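Local coordinates for protein manganese-containing pseudocatalase (PDB 2V8T) that binds two manganese ions in each subunit and probably breaks hydrogen peroxide down to water and oxygen, at residues A[66-71]-A[234-239]; A[246-251]-A[259-264]; A[48-53]-A[58-63]. All coordinates share one frame; numbering follows the deposited sequence.

Contact 1: A[66-71]-A[234-239]. With MN (manganese (II) ion), chain D; MN (manganese (II) ion), chain C.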
loop_
_atom_site.group_PDB
_atom_site.type_symbol
_atom_site.label_atom_id
_atom_site.label_comp_id
_atom_site.label_asym_id
_atom_site.label_seq_id
_atom_site.Cartn_x
_atom_site.Cartn_y
_atom_site.Cartn_z
ATOM N N ILE A 66 1.749 -29.560 -4.785
ATOM C CA ILE A 66 1.088 -28.578 -5.644
ATOM C C ILE A 66 1.833 -27.244 -5.569
ATOM O O ILE A 66 2.001 -26.578 -6.596
ATOM C CB ILE A 66 -0.410 -28.487 -5.373
ATOM C CG1 ILE A 66 -1.087 -29.801 -5.744
ATOM C CG2 ILE A 66 -1.027 -27.321 -6.162
ATOM C CD1 ILE A 66 -2.582 -29.857 -5.387
ATOM N N ALA A 67 2.346 -26.859 -4.387
ATOM C CA ALA A 67 3.152 -25.651 -4.304
ATOM C C ALA A 67 4.292 -25.699 -5.334
ATOM O O ALA A 67 4.626 -24.708 -5.985
ATOM C CB ALA A 67 3.745 -25.494 -2.915
ATOM N N THR A 68 4.962 -26.863 -5.412
ATOM C CA THR A 68 6.087 -27.011 -6.332
ATOM C C THR A 68 5.646 -26.841 -7.778
ATOM O O THR A 68 6.323 -26.220 -8.583
ATOM C CB THR A 68 6.781 -28.355 -6.103
ATOM O OG1 THR A 68 7.062 -28.480 -4.718
ATOM C CG2 THR A 68 8.073 -28.444 -6.889
ATOM N N GLU A 69 4.489 -27.442 -8.136
ATOM C CA GLU A 69 3.983 -27.254 -9.484
ATOM C C GLU A 69 3.761 -25.746 -9.777
ATOM O O GLU A 69 4.050 -25.268 -10.879
ATOM C CB GLU A 69 2.671 -28.026 -9.727
ATOM C CG GLU A 69 2.239 -27.824 -11.166
ATOM C CD GLU A 69 1.060 -28.633 -11.674
ATOM O OE1 GLU A 69 0.475 -29.454 -10.920
ATOM O OE2 GLU A 69 0.703 -28.392 -12.865
ATOM N N GLU A 70 3.215 -25.006 -8.795
ATOM C CA GLU A 70 2.927 -23.593 -9.054
ATOM C C GLU A 70 4.183 -22.789 -9.318
ATOM O O GLU A 70 4.102 -21.739 -10.004
ATOM C CB GLU A 70 2.130 -22.969 -7.898
ATOM C CG GLU A 70 0.819 -23.634 -7.503
ATOM C CD GLU A 70 -0.312 -23.645 -8.531
ATOM O OE1 GLU A 70 -0.058 -23.428 -9.685
ATOM O OE2 GLU A 70 -1.445 -23.990 -8.133
ATOM N N LEU A 71 5.361 -23.218 -8.871
ATOM C CA LEU A 71 6.605 -22.535 -9.263
ATOM C C LEU A 71 6.744 -22.506 -10.775
ATOM O O LEU A 71 7.166 -21.509 -11.373
ATOM C CB LEU A 71 7.839 -23.234 -8.646
ATOM C CG LEU A 71 8.039 -23.052 -7.154
ATOM C CD1 LEU A 71 9.066 -24.072 -6.637
ATOM C CD2 LEU A 71 8.503 -21.643 -6.842
ATOM N N TYR A 234 1.312 -34.750 -11.183
ATOM C CA TYR A 234 2.733 -35.063 -11.270
ATOM C C TYR A 234 3.365 -34.912 -9.896
ATOM O O TYR A 234 3.122 -33.907 -9.205
ATOM C CB TYR A 234 3.429 -34.133 -12.240
ATOM C CG TYR A 234 2.868 -34.147 -13.639
ATOM C CD1 TYR A 234 1.882 -33.237 -14.038
ATOM C CD2 TYR A 234 3.271 -35.077 -14.572
ATOM C CE1 TYR A 234 1.326 -33.278 -15.291
ATOM C CE2 TYR A 234 2.739 -35.138 -15.825
ATOM C CZ TYR A 234 1.729 -34.266 -16.208
ATOM O OH TYR A 234 1.152 -34.305 -17.456
ATOM N N ARG A 235 4.227 -35.854 -9.551
ATOM C CA ARG A 235 5.009 -35.820 -8.322
ATOM C C ARG A 235 6.316 -35.098 -8.635
ATOM O O ARG A 235 7.251 -35.689 -9.219
ATOM C CB ARG A 235 5.240 -37.239 -7.792
ATOM C CG ARG A 235 5.915 -37.255 -6.441
ATOM C CD ARG A 235 6.156 -38.689 -5.912
ATOM N NE ARG A 235 7.177 -39.409 -6.666
ATOM C CZ ARG A 235 8.506 -39.287 -6.446
ATOM N NH1 ARG A 235 8.961 -38.645 -5.398
ATOM N NH2 ARG A 235 9.359 -39.854 -7.293
ATOM N N PHE A 236 6.395 -33.812 -8.282
ATOM C CA PHE A 236 7.519 -32.955 -8.611
ATOM C C PHE A 236 8.615 -33.085 -7.521
ATOM O O PHE A 236 8.950 -32.137 -6.832
ATOM C CB PHE A 236 7.082 -31.493 -8.733
ATOM C CG PHE A 236 6.332 -31.162 -9.999
ATOM C CD1 PHE A 236 7.044 -30.762 -11.132
ATOM C CD2 PHE A 236 4.935 -31.158 -10.077
ATOM C CE1 PHE A 236 6.395 -30.389 -12.304
ATOM C CE2 PHE A 236 4.307 -30.796 -11.247
ATOM C CZ PHE A 236 5.008 -30.401 -12.349
ATOM N N SER A 237 9.178 -34.273 -7.392
ATOM C CA SER A 237 10.176 -34.545 -6.358
ATOM C C SER A 237 10.994 -35.773 -6.719
ATOM O O SER A 237 10.404 -36.748 -7.205
ATOM C CB SER A 237 9.482 -34.843 -5.025
ATOM O OG SER A 237 10.404 -35.199 -4.013
ATOM N N PRO A 238 12.283 -35.810 -6.391
ATOM C CA PRO A 238 13.043 -37.063 -6.592
ATOM C C PRO A 238 12.442 -38.252 -5.808
ATOM O O PRO A 238 12.247 -39.340 -6.380
ATOM C CB PRO A 238 14.459 -36.722 -6.165
ATOM C CG PRO A 238 14.551 -35.196 -6.368
ATOM C CD PRO A 238 13.167 -34.687 -5.976
ATOM N N GLU A 239 12.189 -38.063 -4.539
ATOM C CA GLU A 239 11.890 -39.212 -3.658
ATOM C C GLU A 239 10.758 -38.973 -2.678
ATOM O O GLU A 239 10.307 -39.911 -2.028
ATOM C CB GLU A 239 13.072 -39.561 -2.739
ATOM C CG GLU A 239 14.205 -40.265 -3.421
ATOM C CD GLU A 239 13.886 -41.635 -4.000
ATOM O OE1 GLU A 239 12.823 -42.196 -3.726
ATOM O OE2 GLU A 239 14.762 -42.126 -4.751
HETATM MN MN MN D . -3.275 -24.206 -9.178
HETATM MN MN MN C . -1.254 -22.657 -11.288
HETATM O O HOH W 1 1.053 -32.078 -10.297
HETATM O O HOH W 2 -2.491 -22.235 -9.678
HETATM O O HOH W 3 -2.814 -22.676 -12.886
#
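F236 lays one face of its ring against E69, where E69 CA stands 4.3 Å from the ring centroid and 23° off the ring normal, a CH-pi contact displaced toward the rim. A first torsion of -178° turns E69 CG away from the backbone N, and the extended chain runs obliquely past the CE2 corner of the phenylalanine, E69 CG coming to 3.6 Å from F236 CE2. The carboxylate ends up turned 37° from the ring plane. T68 meets the root of the same residue: its methyl CG2 slides alongside, 3.7 Å from F236 CB. Beyond the ring, a water joins the segments by donating to E69 OE1 at 2.8 Å and to Y234 O at 3.0 Å. E69 OE1 is also bonded to H188 and OE2 pairs with R184, which makes E69 a second-shell partner of a manganese ligand. The next residue, E70, bridges the two manganese ions, with OE1 and OE2 each 2.1 Å from a different ion. With an alanine at F236 the stem of E69 would probably lose the ring it rests on, opening a gap beside CB and CG, while the bonds of its carboxylate would remain. Helix 57-85 is flanked by helix 36-49, touched by A67 and E70, by helix 172-200, touched by I66, and by the loop after strand 232-235, where F236 also packs on F2 of a second subunit.

Contact 2: A[246-251]-A[259-264]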
loop_
_atom_site.group_PDB
_atom_site.type_symbol
_atom_site.label_atom_id
_atom_site.label_comp_id
_atom_site.label_asym_id
_atom_site.label_seq_id
_atom_site.Cartn_x
_atom_site.Cartn_y
_atom_site.Cartn_z
ATOM N N LEU A 246 -3.287 -41.440 -2.245
ATOM C CA LEU A 246 -4.271 -41.700 -1.206
ATOM C C LEU A 246 -5.468 -40.748 -1.290
ATOM O O LEU A 246 -6.564 -41.067 -0.832
ATOM C CB LEU A 246 -3.640 -41.646 0.179
ATOM C CG LEU A 246 -2.540 -42.692 0.409
ATOM C CD1 LEU A 246 -1.988 -42.523 1.837
ATOM C CD2 LEU A 246 -3.023 -44.121 0.093
ATOM N N ILE A 247 -5.213 -39.537 -1.832
ATOM C CA ILE A 247 -6.250 -38.534 -2.066
ATOM C C ILE A 247 -6.551 -38.432 -3.547
ATOM O O ILE A 247 -7.715 -38.307 -3.955
ATOM C CB ILE A 247 -5.842 -37.161 -1.475
ATOM C CG1 ILE A 247 -5.677 -37.234 0.034
ATOM C CG2 ILE A 247 -6.840 -36.080 -1.898
ATOM C CD1 ILE A 247 -4.950 -36.014 0.625
ATOM N N TRP A 248 -5.497 -38.379 -4.383
ATOM C CA TRP A 248 -5.651 -38.252 -5.824
ATOM C C TRP A 248 -5.933 -39.625 -6.446
ATOM O O TRP A 248 -5.014 -40.346 -6.860
ATOM C CB TRP A 248 -4.437 -37.576 -6.469
ATOM C CG TRP A 248 -4.651 -37.241 -7.898
ATOM C CD1 TRP A 248 -4.034 -37.812 -8.978
ATOM C CD2 TRP A 248 -5.581 -36.312 -8.409
ATOM N NE1 TRP A 248 -4.501 -37.256 -10.136
ATOM C CE2 TRP A 248 -5.467 -36.328 -9.825
ATOM C CE3 TRP A 248 -6.552 -35.458 -7.824
ATOM C CZ2 TRP A 248 -6.279 -35.569 -10.643
ATOM C CZ3 TRP A 248 -7.382 -34.725 -8.659
ATOM C CH2 TRP A 248 -7.242 -34.767 -10.060
ATOM N N LYS A 249 -7.201 -39.979 -6.399
ATOM C CA LYS A 249 -7.729 -41.256 -6.846
ATOM C C LYS A 249 -9.184 -41.052 -7.168
ATOM O O LYS A 249 -9.784 -40.023 -6.817
ATOM C CB LYS A 249 -7.542 -42.352 -5.780
ATOM C CG LYS A 249 -8.338 -42.128 -4.536
ATOM C CD LYS A 249 -8.192 -43.221 -3.516
ATOM C CE LYS A 249 -9.186 -43.093 -2.339
ATOM N NZ LYS A 249 -9.216 -41.756 -1.514
ATOM N N GLY A 250 -9.808 -42.041 -7.796
ATOM C CA GLY A 250 -11.194 -41.923 -8.157
ATOM C C GLY A 250 -11.418 -41.061 -9.360
ATOM O O GLY A 250 -10.562 -40.815 -10.189
ATOM N N ALA A 251 -12.646 -40.574 -9.473
ATOM C CA ALA A 251 -13.120 -40.000 -10.722
ATOM C C ALA A 251 -12.652 -38.583 -10.911
ATOM O O ALA A 251 -12.649 -37.752 -9.994
ATOM C CB ALA A 251 -14.664 -40.005 -10.737
ATOM N N VAL A 259 -8.336 -40.916 -12.155
ATOM C CA VAL A 259 -7.181 -40.032 -12.140
ATOM C C VAL A 259 -5.924 -40.800 -11.752
ATOM O O VAL A 259 -6.020 -41.884 -11.172
ATOM C CB VAL A 259 -7.429 -38.806 -11.229
ATOM C CG1 VAL A 259 -8.670 -38.044 -11.725
ATOM C CG2 VAL A 259 -7.494 -39.152 -9.769
ATOM N N VAL A 260 -4.764 -40.232 -12.046
ATOM C CA VAL A 260 -3.494 -40.909 -11.840
ATOM C C VAL A 260 -2.438 -40.004 -11.315
ATOM O O VAL A 260 -2.371 -38.801 -11.655
ATOM C CB VAL A 260 -3.028 -41.717 -12.935
ATOM C CG1 VAL A 260 -4.088 -42.779 -13.319
ATOM C CG2 VAL A 260 -2.805 -40.790 -14.020
ATOM N N VAL A 261 -1.552 -40.574 -10.505
ATOM C CA VAL A 261 -0.326 -39.905 -10.083
ATOM C C VAL A 261 0.763 -40.262 -11.099
ATOM O O VAL A 261 0.941 -41.457 -11.435
ATOM C CB VAL A 261 0.085 -40.349 -8.674
ATOM C CG1 VAL A 261 1.438 -39.674 -8.277
ATOM C CG2 VAL A 261 -1.020 -39.962 -7.664
ATOM N N VAL A 262 1.465 -39.284 -11.594
ATOM C CA VAL A 262 2.575 -39.458 -12.516
ATOM C C VAL A 262 3.876 -39.209 -11.774
ATOM O O VAL A 262 4.030 -38.187 -11.113
ATOM C CB VAL A 262 2.450 -38.520 -13.747
ATOM C CG1 VAL A 262 3.636 -38.699 -14.687
ATOM C CG2 VAL A 262 1.142 -38.720 -14.457
ATOM N N ASP A 263 4.799 -40.163 -11.851
ATOM C CA ASP A 263 6.100 -40.023 -11.209
ATOM C C ASP A 263 6.916 -38.993 -12.016
ATOM O O ASP A 263 7.217 -39.212 -13.223
ATOM C CB ASP A 263 6.811 -41.391 -11.178
ATOM C CG ASP A 263 8.048 -41.422 -10.351
ATOM O OD1 ASP A 263 8.445 -40.388 -9.806
ATOM O OD2 ASP A 263 8.642 -42.540 -10.230
ATOM N N GLY A 264 7.325 -37.923 -11.401
ATOM C CA GLY A 264 8.159 -36.961 -12.027
ATOM C C GLY A 264 7.404 -35.894 -12.798
ATOM O O GLY A 264 6.215 -35.981 -13.021
#
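The indole nitrogen of W248 is gripped by two carbonyl oxygens. W248 NE1 gives a weak, bent hydrogen bond to V260 O at 3.0 Å (127° at the hydrogen), this oxygen lying at the edge of the ring near its plane, and it has a stronger partner in R231 O. While V260 O lies at the edge, one face of the indole receives V259: its methyl CG2 sits 3.5 Å from the centroid of the five-membered ring, almost on the ring normal, in a close CH-pi contact. V259 CB lies 3.5 Å from W248 CE2, and CG1 reaches out over CZ2, so that the branched valine spans the junction of the two rings and crosses the tryptophan side chain at about a right angle. At the pyrrole edge V261 CG2 adds a looser touch, 3.9 Å from W248 CD1. The indole is swung to this place by a first torsion that sets CG anti to the backbone N (chi1 -171°), from a residue at the centre of an inverse gamma turn. Farther along, the backbones meet directly: V259 N donates to G250 O at 3.0 Å with an angle of 159°, and G250 has a positive phi that favours glycine. K249 points its CB away from the strand and folds its amino group back, K249 NZ to L246 O being 2.8 Å. Helix 172-200 supplies V187, A190 and A191 around the indole, and K194 binds the carbonyls of K249 and A251. The indole thus plays two parts: its face takes the valine methyls, while its buried N-H is met by two carbonyl oxygens, and one well-aligned backbone bond ties the loop to the residue just before strand 260-263.

Contact 3: A[48-53]-A[58-63]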
loop_
_atom_site.group_PDB
_atom_site.type_symbol
_atom_site.label_atom_id
_atom_site.label_comp_id
_atom_site.label_asym_id
_atom_site.label_seq_id
_atom_site.Cartn_x
_atom_site.Cartn_y
_atom_site.Cartn_z
ATOM N N PHE A 48 5.131 -24.860 4.534
ATOM C CA PHE A 48 6.116 -24.579 5.583
ATOM C C PHE A 48 5.464 -24.702 6.962
ATOM O O PHE A 48 6.031 -25.267 7.907
ATOM C CB PHE A 48 6.709 -23.175 5.423
ATOM C CG PHE A 48 7.420 -22.904 4.109
ATOM C CD1 PHE A 48 7.922 -23.912 3.303
ATOM C CD2 PHE A 48 7.625 -21.579 3.735
ATOM C CE1 PHE A 48 8.607 -23.608 2.139
ATOM C CE2 PHE A 48 8.324 -21.283 2.568
ATOM C CZ PHE A 48 8.806 -22.286 1.778
ATOM N N ASN A 49 4.276 -24.095 7.064
ATOM C CA ASN A 49 3.598 -23.896 8.354
ATOM C C ASN A 49 2.770 -25.106 8.790
ATOM O O ASN A 49 2.151 -25.071 9.853
ATOM C CB ASN A 49 2.690 -22.679 8.219
ATOM C CG ASN A 49 3.455 -21.378 7.993
ATOM O OD1 ASN A 49 2.743 -20.350 7.564
ATOM N ND2 ASN A 49 4.664 -21.300 8.261
ATOM N N PHE A 50 2.780 -26.183 8.017
ATOM C CA PHE A 50 1.892 -27.320 8.234
ATOM C C PHE A 50 2.222 -28.006 9.543
ATOM O O PHE A 50 3.364 -28.390 9.783
ATOM C CB PHE A 50 2.060 -28.274 7.025
ATOM C CG PHE A 50 0.979 -29.299 6.895
ATOM C CD1 PHE A 50 0.969 -30.448 7.704
ATOM C CD2 PHE A 50 -0.016 -29.151 5.962
ATOM C CE1 PHE A 50 -0.015 -31.424 7.548
ATOM C CE2 PHE A 50 -1.000 -30.130 5.810
ATOM C CZ PHE A 50 -0.987 -31.249 6.595
ATOM N N ARG A 51 1.202 -28.246 10.354
ATOM C CA ARG A 51 1.351 -28.990 11.607
ATOM C C ARG A 51 0.798 -30.384 11.408
ATOM O O ARG A 51 -0.271 -30.589 10.839
ATOM C CB ARG A 51 0.597 -28.277 12.730
ATOM C CG ARG A 51 1.227 -26.937 13.086
ATOM C CD ARG A 51 0.240 -26.115 13.868
ATOM N NE ARG A 51 0.724 -24.796 14.222
ATOM C CZ ARG A 51 1.351 -24.473 15.338
ATOM N NH1 ARG A 51 1.623 -25.381 16.261
ATOM N NH2 ARG A 51 1.715 -23.224 15.548
ATOM N N GLY A 52 1.576 -31.367 11.868
ATOM C CA GLY A 52 1.199 -32.748 11.660
ATOM C C GLY A 52 1.688 -33.258 10.298
ATOM O O GLY A 52 0.980 -33.950 9.583
ATOM N N LYS A 53 2.940 -32.927 9.944
ATOM C CA LYS A 53 3.487 -33.303 8.653
ATOM C C LYS A 53 3.520 -34.833 8.441
ATOM O O LYS A 53 3.380 -35.293 7.317
ATOM C CB LYS A 53 4.864 -32.685 8.433
ATOM C CG LYS A 53 4.835 -31.161 8.267
ATOM C CD LYS A 53 6.199 -30.564 8.018
ATOM C CE LYS A 53 6.231 -29.126 7.565
ATOM N NZ LYS A 53 5.874 -28.166 8.633
ATOM N N PRO A 58 -0.790 -37.467 4.045
ATOM C CA PRO A 58 -1.319 -37.396 2.694
ATOM C C PRO A 58 -1.681 -35.964 2.287
ATOM O O PRO A 58 -1.506 -35.558 1.109
ATOM C CB PRO A 58 -2.569 -38.299 2.803
ATOM C CG PRO A 58 -2.197 -39.303 3.924
ATOM C CD PRO A 58 -1.494 -38.431 4.901
ATOM N N TYR A 59 -2.179 -35.197 3.240
ATOM C CA TYR A 59 -2.582 -33.802 2.988
ATOM C C TYR A 59 -1.382 -32.896 2.876
ATOM O O TYR A 59 -1.362 -31.969 2.037
ATOM C CB TYR A 59 -3.518 -33.341 4.135
ATOM C CG TYR A 59 -4.699 -34.262 4.297
ATOM C CD1 TYR A 59 -5.778 -34.194 3.453
ATOM C CD2 TYR A 59 -4.689 -35.254 5.275
ATOM C CE1 TYR A 59 -6.812 -35.109 3.568
ATOM C CE2 TYR A 59 -5.715 -36.177 5.388
ATOM C CZ TYR A 59 -6.796 -36.090 4.530
ATOM O OH TYR A 59 -7.814 -36.991 4.679
ATOM N N TYR A 60 -0.363 -33.132 3.683
ATOM C CA TYR A 60 0.911 -32.399 3.564
ATOM C C TYR A 60 1.531 -32.652 2.191
ATOM O O TYR A 60 1.952 -31.698 1.504
ATOM C CB TYR A 60 1.845 -32.821 4.675
ATOM C CG TYR A 60 3.224 -32.205 4.529
ATOM C CD1 TYR A 60 3.416 -30.829 4.587
ATOM C CD2 TYR A 60 4.335 -33.008 4.330
ATOM C CE1 TYR A 60 4.665 -30.279 4.428
ATOM C CE2 TYR A 60 5.588 -32.466 4.183
ATOM C CZ TYR A 60 5.775 -31.103 4.255
ATOM O OH TYR A 60 7.012 -30.520 4.131
ATOM N N ASP A 61 1.604 -33.903 1.772
ATOM C CA ASP A 61 2.184 -34.214 0.480
ATOM C C ASP A 61 1.473 -33.439 -0.614
ATOM O O ASP A 61 2.096 -32.898 -1.536
ATOM C CB ASP A 61 1.973 -35.749 0.096
ATOM C CG ASP A 61 2.962 -36.712 0.816
ATOM O OD1 ASP A 61 3.773 -36.255 1.682
ATOM O OD2 ASP A 61 2.883 -37.921 0.466
ATOM N N LEU A 62 0.152 -33.377 -0.527
ATOM C CA LEU A 62 -0.641 -32.715 -1.561
ATOM C C LEU A 62 -0.269 -31.221 -1.653
ATOM O O LEU A 62 -0.003 -30.717 -2.732
ATOM C CB LEU A 62 -2.124 -32.897 -1.249
ATOM C CG LEU A 62 -3.025 -32.396 -2.311
ATOM C CD1 LEU A 62 -2.880 -33.147 -3.612
ATOM C CD2 LEU A 62 -4.472 -32.433 -1.823
ATOM N N ILE A 63 -0.299 -30.529 -0.507
ATOM C CA ILE A 63 -0.026 -29.084 -0.531
ATOM C C ILE A 63 1.419 -28.818 -0.915
ATOM O O ILE A 63 1.713 -27.909 -1.704
ATOM C CB ILE A 63 -0.422 -28.449 0.828
ATOM C CG1 ILE A 63 -1.947 -28.578 1.080
ATOM C CG2 ILE A 63 0.014 -26.963 0.875
ATOM C CD1 ILE A 63 -2.376 -28.086 2.494
#
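At the connection between helix 36-49 and helix 57-85, F50 and K53 of the linking loop fold back on Y60, in the first turn of the second helix. A first torsion of -165° swings the F50 ring away from its own backbone N and over the helix start: Y60 CB lies above one face, 3.8 Å from the centroid, and F50 CZ comes to 3.5 Å from Y60 N. The two aromatic rings are oblique, their planes 56° apart and their centroids separated by 5.3 Å, and Y59 CB touches F50 CZ as well. K53 approaches the tyrosine differently, laying its aliphatic chain across a face with CG 3.9 Å from the Y60 ring centroid, nearly over the centre. Beyond the ring the lysine bends, and its ammonium group donates to two carbonyls: K53 NZ is 2.8 Å from F50 O, in the carbonyl plane on a lone pair, and 3.0 Å from F48 O, approached from above that carbonyl's plane. A third oxygen, F272 O of a second subunit, also holds this NZ, and Y60 OH bonds to D6 of the same subunit. The arrangement is a buried helix-loop-helix connection of the four-helix bundle characteristic of the ferritin clan, here sealed partly by a neighbouring subunit.

Contacts 1 and 3 share helix 57-85, their centres 13 Å apart: the helix starts under F50 and K53 in contact 3 and reaches the dimanganese site at E70 in contact 1. The side chain of I63 in contact 3 is about 9 Å from that of E70. Contacts 1 and 2 are also 13 Å apart and share a parallel two-stranded sheet, tied by a salt bridge from R235 NH2 to D263 OD1 (2.7 Å). Contact 2 leans on contact 3 through I247, whose CD1 packs 3.5 Å from Y59 CD1. The side chains of W248 and I63 each lie about 11 Å from a manganese ion. Contact 1 supplies a manganese ligand, E70; S237 of contact 1 and D61 of contact 3 are predicted to bind calcium.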